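Local structure of phosphatase (Mycoplasma pneumoniae M129, 1T71) at residues Gly18-Lys23 against Tyr56-Glu61; Asn94-Phe99 against Pro131-Asn136; Gly197-Thr202 against Lys255-Thr260; Cys207-Gly212 against Glu235-Gly240. The protein binds two iron ions and is a putative metal-dependent phosphatase or phosphodiesterase, probably acting on 2',3'-cyclic nucleotides. All coordinates share one frame; numbering follows the deposited sequence.

Contact 1 (Gly18-Lys23 against Tyr56-Glu61); sequences GRNIIK and YEFLKE
The ring of Phe58 fills the space between two helices; the helical segments 18-23 and 56-61 run nearly parallel (19°), their axes 10.4 Å apart at closest approach. Its CG stands anti to the backbone N (chi1 174°), which sends the ring across to the other helix, where Arg19 meets it with the aliphatic part of its chain. Arg19 CG rests 3.5 Å from Phe58 CE2, and Arg19 CD lies over the ring face in a CH-pi contact, 4.1 Å from the centroid of the Phe58 ring. The bend at chi3 then carries the guanidinium off with its plane nearly perpendicular to the ring, and Arg19 NH2 is bonded to the carbonyl O of Thr45. On the buried side Leu59 closes in, its CD2 4.4 Å from Arg19 CG, and packs on against Ala42 and Ile67.

Helices 15-23 and 53-62 both belong to the calcineurin-like metallophosphoesterase fold; Ile21 and Ile22 of the first lie on strand 241-249, while Leu59 of the second reaches strand 66-68.

Toward solvent the contact loosens into the long chains of Lys23 and Glu61. Lys23 touches the ring only near its root, CB 3.8 Å from Phe58 CZ, then bends at chi2 and chi4 to bring its ammonium to Glu61. Lys23 NZ donates to the syn lone pair of Glu61 OE1 at 2.9 Å in a salt bridge, with a weak second bond to Glu61 OE2. The Glu61 chain is poorly ordered; it folds back so that OE2 stands 3.7 Å above the plane of the Phe58 ring, on the face opposite Arg19 CD.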
loop_
_atom_site.group_PDB
_atom_site.type_symbol
_atom_site.label_atom_id
_atom_site.label_comp_id
_atom_site.label_asym_id
_atom_site.label_seq_id
_atom_site.Cartn_x
_atom_site.Cartn_y
_atom_site.Cartn_z
ATOM N N GLY A 18 -11.878 6.024 1.877
ATOM C CA GLY A 18 -10.519 5.875 2.355
ATOM C C GLY A 18 -9.911 7.237 2.626
ATOM O O GLY A 18 -9.264 7.453 3.650
ATOM N N ARG A 19 -10.129 8.158 1.697
ATOM C CA ARG A 19 -9.601 9.511 1.821
ATOM C C ARG A 19 -10.074 10.164 3.112
ATOM O O ARG A 19 -9.276 10.733 3.854
ATOM C CB ARG A 19 -10.030 10.357 0.615
ATOM C CG ARG A 19 -8.868 10.800 -0.261
ATOM C CD ARG A 19 -9.338 11.595 -1.476
ATOM N NE ARG A 19 -9.846 10.705 -2.511
ATOM C CZ ARG A 19 -11.099 10.685 -2.945
ATOM N NH1 ARG A 19 -11.997 11.515 -2.438
ATOM N NH2 ARG A 19 -11.451 9.822 -3.885
ATOM N N ASN A 20 -11.372 10.064 3.382
ATOM C CA ASN A 20 -11.950 10.664 4.578
ATOM C C ASN A 20 -11.517 10.079 5.915
ATOM O O ASN A 20 -11.263 10.824 6.862
ATOM C CB ASN A 20 -13.475 10.643 4.481
ATOM C CG ASN A 20 -14.001 11.675 3.506
ATOM O OD1 ASN A 20 -15.124 11.567 3.013
ATOM N ND2 ASN A 20 -13.189 12.694 3.229
ATOM N N ILE A 21 -11.429 8.758 6.018
ATOM C CA ILE A 21 -11.036 8.194 7.298
ATOM C C ILE A 21 -9.568 8.505 7.601
ATOM O O ILE A 21 -9.168 8.545 8.762
ATOM C CB ILE A 21 -11.297 6.666 7.359
ATOM C CG1 ILE A 21 -11.119 6.175 8.799
ATOM C CG2 ILE A 21 -10.367 5.921 6.401
ATOM C CD1 ILE A 21 -11.589 4.746 9.026
ATOM N N ILE A 22 -8.772 8.741 6.560
ATOM C CA ILE A 22 -7.365 9.067 6.762
ATOM C C ILE A 22 -7.232 10.526 7.208
ATOM O O ILE A 22 -6.428 10.852 8.083
ATOM C CB ILE A 22 -6.538 8.851 5.472
ATOM C CG1 ILE A 22 -6.361 7.352 5.217
ATOM C CG2 ILE A 22 -5.185 9.549 5.593
ATOM C CD1 ILE A 22 -5.518 7.026 4.008
ATOM N N LYS A 23 -8.024 11.401 6.604
ATOM C CA LYS A 23 -7.985 12.813 6.959
ATOM C C LYS A 23 -8.449 13.005 8.402
ATOM O O LYS A 23 -7.885 13.802 9.139
ATOM C CB LYS A 23 -8.879 13.626 6.014
ATOM C CG LYS A 23 -8.829 15.127 6.250
ATOM C CD LYS A 23 -7.386 15.610 6.279
ATOM C CE LYS A 23 -7.282 17.115 6.493
ATOM N NZ LYS A 23 -7.873 17.873 5.358
ATOM N N TYR A 56 -3.906 13.713 -5.013
ATOM C CA TYR A 56 -2.532 13.603 -4.556
ATOM C C TYR A 56 -2.265 14.737 -3.572
ATOM O O TYR A 56 -1.643 14.536 -2.529
ATOM C CB TYR A 56 -1.556 13.687 -5.730
ATOM C CG TYR A 56 -0.148 14.061 -5.314
ATOM C CD1 TYR A 56 0.241 15.401 -5.209
ATOM C CD2 TYR A 56 0.783 13.080 -4.976
ATOM C CE1 TYR A 56 1.522 15.753 -4.775
ATOM C CE2 TYR A 56 2.063 13.423 -4.538
ATOM C CZ TYR A 56 2.424 14.757 -4.438
ATOM O OH TYR A 56 3.679 15.084 -3.981
ATOM N N GLU A 57 -2.742 15.935 -3.895
ATOM C CA GLU A 57 -2.532 17.062 -2.993
ATOM C C GLU A 57 -3.356 16.874 -1.721
ATOM O O GLU A 57 -2.910 17.227 -0.631
ATOM C CB GLU A 57 -2.864 18.389 -3.691
ATOM C CG GLU A 57 -1.848 18.779 -4.781
ATOM C CD GLU A 57 -0.402 18.907 -4.263
ATOM O OE1 GLU A 57 0.518 19.108 -5.093
ATOM O OE2 GLU A 57 -0.176 18.821 -3.032
ATOM N N PHE A 58 -4.549 16.300 -1.852
ATOM C CA PHE A 58 -5.389 16.046 -0.684
ATOM C C PHE A 58 -4.624 15.167 0.317
ATOM O O PHE A 58 -4.528 15.495 1.505
ATOM C CB PHE A 58 -6.678 15.329 -1.091
ATOM C CG PHE A 58 -7.531 14.906 0.077
ATOM C CD1 PHE A 58 -8.622 15.673 0.473
ATOM C CD2 PHE A 58 -7.222 13.755 0.801
ATOM C CE1 PHE A 58 -9.394 15.298 1.571
ATOM C CE2 PHE A 58 -7.985 13.375 1.899
ATOM C CZ PHE A 58 -9.073 14.146 2.286
ATOM N N LEU A 59 -4.100 14.042 -0.163
ATOM C CA LEU A 59 -3.351 13.129 0.697
ATOM C C LEU A 59 -2.148 13.843 1.289
ATOM O O LEU A 59 -1.811 13.670 2.458
ATOM C CB LEU A 59 -2.876 11.903 -0.096
ATOM C CG LEU A 59 -3.955 10.887 -0.474
ATOM C CD1 LEU A 59 -3.320 9.756 -1.268
ATOM C CD2 LEU A 59 -4.632 10.351 0.793
ATOM N N LYS A 60 -1.510 14.653 0.461
ATOM C CA LYS A 60 -0.344 15.408 0.877
ATOM C C LYS A 60 -0.705 16.399 1.987
ATOM O O LYS A 60 0.016 16.529 2.976
ATOM C CB LYS A 60 0.226 16.149 -0.328
ATOM C CG LYS A 60 1.689 16.446 -0.219
ATOM C CD LYS A 60 2.502 15.168 -0.129
ATOM C CE LYS A 60 3.934 15.506 0.199
ATOM N NZ LYS A 60 4.448 16.506 -0.772
ATOM N N GLU A 61 -1.826 17.093 1.831
ATOM C CA GLU A 61 -2.229 18.060 2.844
ATOM C C GLU A 61 -2.802 17.370 4.068
ATOM O O GLU A 61 -2.925 17.981 5.126
ATOM C CB GLU A 61 -3.252 19.052 2.276
ATOM C CG GLU A 61 -4.615 18.465 1.910
ATOM C CD GLU A 61 -5.426 18.000 3.127
ATOM O OE1 GLU A 61 -5.373 18.686 4.181
ATOM O OE2 GLU A 61 -6.127 16.960 3.023
#

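Contact 2 (Asn94-Phe99 against Pro131-Asn136); sequences NLDTSF and PFKTTN
Two loops of the metallophosphoesterase fold meet here near the two-iron site, joined by a single beta bridge between Leu95 and Thr134. Thr135 N donates to Asn94 O at 2.9 Å, approaching from above the carbonyl plane, and Asp96 N makes a weak bond to Lys133 O.

Beyond the bridge Phe99 and Phe132 stack face to face, their ring centroids 3.9 Å apart and their planes 13° from parallel. The rings come from different torsions: Phe99 CG is anti to its backbone N (chi1 176°), whereas Phe132 CG takes the crowded position between N and carbonyl carbon (chi1 53°). The Phe99 ring also reaches back over the root of its partner, with CD2 3.4 Å from Phe132 CB. Leu95 CD2 touches the same ring obliquely, 3.7 Å from Phe132 CE2. Trp74 completes the cluster, edge-to-face with Phe99 and nearly perpendicular to Phe132.

The type I turn from Asp96 to Phe99 is held from inside by the Asp96 carboxylate. Asp96 OD1 takes two bonds: from Ser98 N at 2.6 Å on its anti lone pair, closing an Asx turn, and from Ser98 OG at 2.7 Å from above the carboxylate plane. One water donates to Ser98 OG and accepts from Lys133 N, linking the turn to the other loop. The Phe132 side chain lies about 6 Å from that of iron ligand Asn71 and about 8 Å from that of His72, the proton donor by similarity, which places Phe132 in the outer surroundings of the two-iron centre characteristic of this phosphoesterase fold.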
loop_
_atom_site.group_PDB
_atom_site.type_symbol
_atom_site.label_atom_id
_atom_site.label_comp_id
_atom_site.label_asym_id
_atom_site.label_seq_id
_atom_site.Cartn_x
_atom_site.Cartn_y
_atom_site.Cartn_z
ATOM N N ASN A 94 9.488 -2.906 -11.001
ATOM C CA ASN A 94 9.365 -4.155 -11.746
ATOM C C ASN A 94 8.794 -4.097 -13.184
ATOM O O ASN A 94 8.203 -5.078 -13.644
ATOM C CB ASN A 94 8.472 -5.051 -10.876
ATOM C CG ASN A 94 8.805 -6.486 -10.998
ATOM O OD1 ASN A 94 9.982 -6.847 -11.085
ATOM N ND2 ASN A 94 7.781 -7.339 -10.986
ATOM N N LEU A 95 8.984 -2.988 -13.899
ATOM C CA LEU A 95 8.405 -2.836 -15.243
ATOM C C LEU A 95 9.254 -3.206 -16.468
ATOM O O LEU A 95 10.408 -2.801 -16.591
ATOM C CB LEU A 95 7.894 -1.398 -15.406
ATOM C CG LEU A 95 6.947 -0.895 -14.304
ATOM C CD1 LEU A 95 6.594 0.568 -14.554
ATOM C CD2 LEU A 95 5.690 -1.741 -14.261
ATOM N N ASP A 96 8.658 -3.967 -17.383
ATOM C CA ASP A 96 9.338 -4.390 -18.607
ATOM C C ASP A 96 9.330 -3.241 -19.616
ATOM O O ASP A 96 8.346 -2.507 -19.722
ATOM C CB ASP A 96 8.637 -5.619 -19.197
ATOM C CG ASP A 96 9.280 -6.098 -20.491
ATOM O OD1 ASP A 96 9.094 -5.438 -21.534
ATOM O OD2 ASP A 96 9.980 -7.132 -20.464
ATOM N N THR A 97 10.421 -3.093 -20.361
ATOM C CA THR A 97 10.530 -2.009 -21.332
ATOM C C THR A 97 9.449 -1.974 -22.411
ATOM O O THR A 97 9.211 -0.926 -23.008
ATOM C CB THR A 97 11.917 -2.006 -22.009
ATOM O OG1 THR A 97 12.232 -3.321 -22.484
ATOM C CG2 THR A 97 12.982 -1.550 -21.020
ATOM N N SER A 98 8.786 -3.099 -22.657
ATOM C CA SER A 98 7.730 -3.138 -23.664
ATOM C C SER A 98 6.519 -2.326 -23.208
ATOM O O SER A 98 5.684 -1.914 -24.015
ATOM C CB SER A 98 7.291 -4.578 -23.924
ATOM O OG SER A 98 6.705 -5.143 -22.764
ATOM N N PHE A 99 6.430 -2.101 -21.902
ATOM C CA PHE A 99 5.325 -1.351 -21.327
ATOM C C PHE A 99 5.574 0.153 -21.390
ATOM O O PHE A 99 6.632 0.630 -20.981
ATOM C CB PHE A 99 5.124 -1.784 -19.866
ATOM C CG PHE A 99 4.056 -1.012 -19.132
ATOM C CD1 PHE A 99 4.301 -0.508 -17.858
ATOM C CD2 PHE A 99 2.802 -0.812 -19.699
ATOM C CE1 PHE A 99 3.313 0.186 -17.153
ATOM C CE2 PHE A 99 1.803 -0.121 -19.004
ATOM C CZ PHE A 99 2.060 0.379 -17.729
ATOM N N PRO A 131 -2.186 -6.172 -17.547
ATOM C CA PRO A 131 -2.440 -5.919 -18.969
ATOM C C PRO A 131 -1.112 -5.785 -19.706
ATOM O O PRO A 131 -1.059 -5.847 -20.932
ATOM C CB PRO A 131 -3.190 -4.586 -18.966
ATOM C CG PRO A 131 -3.701 -4.450 -17.553
ATOM C CD PRO A 131 -2.582 -5.007 -16.742
ATOM N N PHE A 132 -0.043 -5.585 -18.943
ATOM C CA PHE A 132 1.294 -5.426 -19.506
ATOM C C PHE A 132 2.259 -6.446 -18.914
ATOM O O PHE A 132 1.903 -7.213 -18.022
ATOM C CB PHE A 132 1.818 -4.020 -19.216
ATOM C CG PHE A 132 1.763 -3.649 -17.762
ATOM C CD1 PHE A 132 0.594 -3.139 -17.208
ATOM C CD2 PHE A 132 2.862 -3.858 -16.934
ATOM C CE1 PHE A 132 0.519 -2.845 -15.850
ATOM C CE2 PHE A 132 2.796 -3.569 -15.572
ATOM C CZ PHE A 132 1.620 -3.060 -15.028
ATOM N N LYS A 133 3.492 -6.425 -19.403
ATOM C CA LYS A 133 4.509 -7.352 -18.945
ATOM C C LYS A 133 5.443 -6.747 -17.886
ATOM O O LYS A 133 5.813 -5.575 -17.956
ATOM C CB LYS A 133 5.300 -7.851 -20.158
ATOM C CG LYS A 133 6.451 -8.767 -19.820
ATOM C CD LYS A 133 6.682 -9.806 -20.917
ATOM C CE LYS A 133 7.897 -10.667 -20.585
ATOM N NZ LYS A 133 7.909 -11.062 -19.138
ATOM N N THR A 134 5.815 -7.558 -16.901
ATOM C CA THR A 134 6.700 -7.109 -15.829
ATOM C C THR A 134 7.941 -7.991 -15.742
ATOM O O THR A 134 7.957 -9.116 -16.238
ATOM C CB THR A 134 5.999 -7.171 -14.451
ATOM O OG1 THR A 134 5.597 -8.520 -14.188
ATOM C CG2 THR A 134 4.769 -6.273 -14.419
ATOM N N THR A 135 8.981 -7.469 -15.100
ATOM C CA THR A 135 10.217 -8.219 -14.905
ATOM C C THR A 135 10.116 -8.892 -13.537
ATOM O O THR A 135 9.279 -8.507 -12.727
ATOM C CB THR A 135 11.431 -7.289 -14.939
ATOM O OG1 THR A 135 11.206 -6.184 -14.059
ATOM C CG2 THR A 135 11.652 -6.761 -16.352
ATOM N N ASN A 136 10.955 -9.894 -13.281
ATOM C CA ASN A 136 10.916 -10.629 -12.014
ATOM C C ASN A 136 11.233 -9.767 -10.784
ATOM O O ASN A 136 12.311 -9.187 -10.691
ATOM C CB ASN A 136 11.885 -11.810 -12.069
ATOM C CG ASN A 136 11.612 -12.833 -10.984
ATOM O OD1 ASN A 136 10.959 -13.852 -11.226
ATOM N ND2 ASN A 136 12.086 -12.558 -9.778
HETATM O O HOH W 1 3.912 -4.774 -21.955
#

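Contact 3 (Gly197-Thr202 against Lys255-Thr260); sequences GSAYIT and KKVIKT
A single direct hydrogen bond joins the two segments, from Val257 N to Gly197 O at 2.9 Å. It is nearly straight (173° at the hydrogen), although the donor stands somewhat above the carbonyl plane. A water 2.7 Å from Gly197 O also lies near Lys255 O.

The positive phi of Gly197 (93°) suits glycine, and its backbone lies close to the other segment, with Gly197 O 3.7 Å from Lys256 CA. From here the segment enters strand 199-201, bonded through its backbone to strand 178-182, while 255-260 runs into edge strand 259-267 by way of a classic beta bulge, in which Ile258 and Lys259 both face Glu249. The contact thus joins strand 199-201 of one mixed sheet of the metallophosphoesterase sandwich to the start of strand 259-267 of the other.

Apolar packing fills the space between them. Val257 CG2, set beside its backbone N and anti to the carbonyl carbon, points at the start of the strand, 3.9 Å from Ala199 CB. The same methyl of Ala199 meets Thr260 CG2 at 4.0 Å, and Ala199 also touches Thr178 and Phe180 of strand 178-182.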
loop_
_atom_site.group_PDB
_atom_site.type_symbol
_atom_site.label_atom_id
_atom_site.label_comp_id
_atom_site.label_asym_id
_atom_site.label_seq_id
_atom_site.Cartn_x
_atom_site.Cartn_y
_atom_site.Cartn_z
ATOM N N GLY A 197 15.323 -9.554 12.262
ATOM C CA GLY A 197 15.294 -8.135 12.555
ATOM C C GLY A 197 14.550 -7.224 11.604
ATOM O O GLY A 197 14.715 -6.007 11.674
ATOM N N SER A 198 13.747 -7.792 10.711
ATOM C CA SER A 198 12.967 -6.978 9.788
ATOM C C SER A 198 11.520 -6.979 10.243
ATOM O O SER A 198 11.161 -7.634 11.221
ATOM C CB SER A 198 13.031 -7.547 8.372
ATOM O OG SER A 198 14.351 -7.513 7.874
ATOM N N ALA A 199 10.689 -6.226 9.537
ATOM C CA ALA A 199 9.269 -6.196 9.841
ATOM C C ALA A 199 8.593 -6.848 8.638
ATOM O O ALA A 199 8.968 -6.584 7.493
ATOM C CB ALA A 199 8.791 -4.764 10.012
ATOM N N TYR A 200 7.622 -7.719 8.892
ATOM C CA TYR A 200 6.902 -8.394 7.811
ATOM C C TYR A 200 5.417 -8.536 8.104
ATOM O O TYR A 200 5.012 -8.647 9.260
ATOM C CB TYR A 200 7.449 -9.806 7.574
ATOM C CG TYR A 200 6.614 -10.602 6.580
ATOM C CD1 TYR A 200 6.679 -10.334 5.213
ATOM C CD2 TYR A 200 5.724 -11.588 7.011
ATOM C CE1 TYR A 200 5.884 -11.019 4.302
ATOM C CE2 TYR A 200 4.914 -12.286 6.101
ATOM C CZ TYR A 200 5.000 -11.992 4.746
ATOM O OH TYR A 200 4.198 -12.647 3.831
ATOM N N ILE A 201 4.618 -8.537 7.041
ATOM C CA ILE A 201 3.178 -8.738 7.133
ATOM C C ILE A 201 2.710 -9.125 5.729
ATOM O O ILE A 201 3.059 -8.470 4.743
ATOM C CB ILE A 201 2.429 -7.474 7.653
ATOM C CG1 ILE A 201 0.964 -7.827 7.921
ATOM C CG2 ILE A 201 2.536 -6.336 6.658
ATOM C CD1 ILE A 201 0.143 -6.687 8.522
ATOM N N THR A 202 1.943 -10.207 5.636
ATOM C CA THR A 202 1.467 -10.682 4.343
ATOM C C THR A 202 0.662 -9.616 3.610
ATOM O O THR A 202 0.830 -9.438 2.405
ATOM C CB THR A 202 0.642 -11.977 4.499
ATOM O OG1 THR A 202 1.498 -13.010 5.001
ATOM C CG2 THR A 202 0.076 -12.426 3.151
ATOM N N LYS A 255 20.010 -0.518 12.886
ATOM C CA LYS A 255 19.114 -0.526 11.739
ATOM C C LYS A 255 18.281 -1.803 11.655
ATOM O O LYS A 255 18.102 -2.393 10.596
ATOM C CB LYS A 255 19.870 -0.216 10.432
ATOM C CG LYS A 255 20.877 -1.216 9.933
ATOM C CD LYS A 255 21.850 -0.505 8.983
ATOM C CE LYS A 255 22.409 -1.436 7.911
ATOM N NZ LYS A 255 21.355 -1.855 6.925
ATOM N N LYS A 256 17.773 -2.199 12.817
ATOM C CA LYS A 256 16.912 -3.363 12.973
ATOM C C LYS A 256 15.579 -2.791 13.450
ATOM O O LYS A 256 15.550 -1.740 14.101
ATOM C CB LYS A 256 17.449 -4.304 14.059
ATOM C CG LYS A 256 18.834 -4.852 13.800
ATOM C CD LYS A 256 18.863 -5.683 12.531
ATOM C CE LYS A 256 20.223 -6.330 12.345
ATOM N NZ LYS A 256 20.282 -7.148 11.106
ATOM N N VAL A 257 14.478 -3.459 13.123
ATOM C CA VAL A 257 13.187 -2.981 13.577
ATOM C C VAL A 257 13.117 -3.324 15.054
ATOM O O VAL A 257 13.419 -4.446 15.460
ATOM C CB VAL A 257 12.028 -3.657 12.824
ATOM C CG1 VAL A 257 10.693 -3.284 13.467
ATOM C CG2 VAL A 257 12.049 -3.218 11.368
ATOM N N ILE A 258 12.715 -2.350 15.853
ATOM C CA ILE A 258 12.632 -2.516 17.294
ATOM C C ILE A 258 11.213 -2.695 17.802
ATOM O O ILE A 258 11.005 -3.186 18.908
ATOM C CB ILE A 258 13.275 -1.296 18.002
ATOM C CG1 ILE A 258 14.794 -1.361 17.849
ATOM C CG2 ILE A 258 12.886 -1.254 19.471
ATOM C CD1 ILE A 258 15.508 -0.178 18.468
ATOM N N LYS A 259 10.236 -2.298 16.997
ATOM C CA LYS A 259 8.849 -2.418 17.411
ATOM C C LYS A 259 7.876 -2.335 16.243
ATOM O O LYS A 259 8.155 -1.686 15.235
ATOM C CB LYS A 259 8.534 -1.328 18.445
ATOM C CG LYS A 259 7.064 -1.194 18.805
ATOM C CD LYS A 259 6.859 -0.454 20.123
ATOM C CE LYS A 259 7.390 -1.275 21.302
ATOM N NZ LYS A 259 6.962 -0.718 22.632
ATOM N N THR A 260 6.743 -3.018 16.384
ATOM C CA THR A 260 5.699 -3.017 15.370
ATOM C C THR A 260 4.346 -3.218 16.027
ATOM O O THR A 260 4.232 -3.907 17.039
ATOM C CB THR A 260 5.870 -4.148 14.339
ATOM O OG1 THR A 260 5.789 -5.415 15.005
ATOM C CG2 THR A 260 7.196 -4.020 13.619
HETATM O O HOH W 2 16.114 -4.698 9.703
#

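Contact 4 (Cys207-Gly212 against Glu235-Gly240); sequences CGPGFG and EVSKCG
Cys239 O is gripped across the contact by one hydrogen bond, from Gly210 N at 3.0 Å; the donor lies in the carbonyl plane, though the N-H is bent to 145°. Next to it the segment 235-240 braces itself: Ser237 OG, anti to its own backbone N (chi1 166°), accepts from Cys239 N at 3.0 Å and so forms an ST turn.

The Ser237 side chain also packs against the ring of Pro209, whose CB is 3.8 Å from Ser237 OG, while Pro209 CG lies only 3.3 Å from Ser237 O. At the other end Cys239 SG, likewise anti to its N, reaches the 211-212 part of the first loop, 3.9 Å from Gly212 CA and 3.6 Å from Phe211 O. Gly212 (phi 127°) leaves room for this sulfur, where a CB would clash with it. Gly240, also at positive phi, comes within 3.7 Å of Pro209 CA through its O.

The two loops thus meet nearly at right angles near the iron site, the Pro209 side chain about 7 Å from that of iron ligand His185. Pro209 lies on Ala17 of helix 15-23, strand 206-207 leads into the first loop, and the second runs on into strand 241-249.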
loop_
_atom_site.group_PDB
_atom_site.type_symbol
_atom_site.label_atom_id
_atom_site.label_comp_id
_atom_site.label_asym_id
_atom_site.label_seq_id
_atom_site.Cartn_x
_atom_site.Cartn_y
_atom_site.Cartn_z
ATOM N N CYS A 207 -7.488 1.042 3.157
ATOM C CA CYS A 207 -8.043 2.225 3.805
ATOM C C CYS A 207 -9.130 2.662 2.819
ATOM O O CYS A 207 -8.843 3.306 1.811
ATOM C CB CYS A 207 -6.987 3.323 3.963
ATOM S SG CYS A 207 -5.673 2.959 5.171
ATOM N N GLY A 208 -10.370 2.263 3.089
ATOM C CA GLY A 208 -11.472 2.606 2.206
ATOM C C GLY A 208 -12.812 2.155 2.755
ATOM O O GLY A 208 -12.992 2.140 3.972
ATOM N N PRO A 209 -13.777 1.788 1.894
ATOM C CA PRO A 209 -15.096 1.340 2.352
ATOM C C PRO A 209 -14.971 0.234 3.394
ATOM O O PRO A 209 -14.030 -0.564 3.347
ATOM C CB PRO A 209 -15.760 0.857 1.064
ATOM C CG PRO A 209 -15.169 1.772 0.035
ATOM C CD PRO A 209 -13.709 1.779 0.422
ATOM N N GLY A 210 -15.921 0.190 4.327
ATOM C CA GLY A 210 -15.881 -0.813 5.378
ATOM C C GLY A 210 -16.780 -2.026 5.203
ATOM O O GLY A 210 -17.015 -2.494 4.086
ATOM N N PHE A 211 -17.286 -2.545 6.321
ATOM C CA PHE A 211 -18.150 -3.713 6.283
ATOM C C PHE A 211 -19.451 -3.390 5.564
ATOM O O PHE A 211 -20.203 -2.505 5.973
ATOM C CB PHE A 211 -18.438 -4.220 7.700
ATOM C CG PHE A 211 -18.915 -5.645 7.734
ATOM C CD1 PHE A 211 -20.240 -5.958 7.448
ATOM C CD2 PHE A 211 -18.022 -6.683 7.999
ATOM C CE1 PHE A 211 -20.673 -7.285 7.421
ATOM C CE2 PHE A 211 -18.445 -8.010 7.976
ATOM C CZ PHE A 211 -19.774 -8.308 7.685
ATOM N N GLY A 212 -19.717 -4.124 4.492
ATOM C CA GLY A 212 -20.916 -3.873 3.716
ATOM C C GLY A 212 -20.502 -3.679 2.273
ATOM O O GLY A 212 -21.335 -3.446 1.396
ATOM N N GLU A 235 -18.571 -0.657 -8.978
ATOM C CA GLU A 235 -18.927 0.653 -8.452
ATOM C C GLU A 235 -18.287 0.832 -7.079
ATOM O O GLU A 235 -18.243 -0.111 -6.291
ATOM C CB GLU A 235 -20.446 0.749 -8.342
ATOM C CG GLU A 235 -20.991 2.145 -8.151
ATOM C CD GLU A 235 -22.513 2.162 -8.132
ATOM O OE1 GLU A 235 -23.107 1.761 -7.104
ATOM O OE2 GLU A 235 -23.116 2.562 -9.153
ATOM N N VAL A 236 -17.776 2.028 -6.801
ATOM C CA VAL A 236 -17.160 2.303 -5.507
ATOM C C VAL A 236 -18.231 2.305 -4.412
ATOM O O VAL A 236 -19.293 2.907 -4.576
ATOM C CB VAL A 236 -16.446 3.677 -5.495
ATOM C CG1 VAL A 236 -15.942 3.985 -4.092
ATOM C CG2 VAL A 236 -15.288 3.684 -6.485
ATOM N N SER A 237 -17.952 1.631 -3.298
ATOM C CA SER A 237 -18.900 1.569 -2.185
ATOM C C SER A 237 -18.830 2.812 -1.300
ATOM O O SER A 237 -17.758 3.391 -1.114
ATOM C CB SER A 237 -18.630 0.330 -1.328
ATOM O OG SER A 237 -19.305 0.410 -0.085
ATOM N N LYS A 238 -19.977 3.216 -0.759
ATOM C CA LYS A 238 -20.053 4.377 0.122
ATOM C C LYS A 238 -20.448 3.880 1.506
ATOM O O LYS A 238 -20.808 4.666 2.383
ATOM C CB LYS A 238 -21.120 5.359 -0.371
ATOM C CG LYS A 238 -20.905 5.884 -1.780
ATOM C CD LYS A 238 -22.176 6.546 -2.310
ATOM C CE LYS A 238 -22.065 6.848 -3.799
ATOM N NZ LYS A 238 -23.388 7.191 -4.398
ATOM N N CYS A 239 -20.378 2.566 1.694
ATOM C CA CYS A 239 -20.765 1.955 2.956
ATOM C C CYS A 239 -19.655 1.921 4.008
ATOM O O CYS A 239 -18.704 1.148 3.901
ATOM C CB CYS A 239 -21.275 0.536 2.694
ATOM S SG CYS A 239 -22.150 -0.197 4.090
ATOM N N GLY A 240 -19.790 2.775 5.019
ATOM C CA GLY A 240 -18.825 2.828 6.106
ATOM C C GLY A 240 -17.377 3.029 5.704
ATOM O O GLY A 240 -17.093 3.507 4.609
#

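From the N terminus, contact 1 closes first, bringing helix 15-23 beside helix 53-62 after a loop that holds helix 26-33 and strand 37-41. Contact 2 follows in series, folding the loop after strand 89-90 against the one before helix 137-145, with strands 108-112 and 117-124 in between. Contact 3 opens next at strand 199-201; nested inside its loop, contact 4 closes across helix 219-226 before the chain reaches 255-260, where contact 3 closes and ties one mixed sheet to the other. Contacts 3 and 4 lie on opposite sides of the chain's centre. Contacts 1 and 4 touch, Ile22 CD1 packing 4.0 Å from Cys207 CB, whereas contact 2 stays about 15 Å or more from the others between nearest atoms.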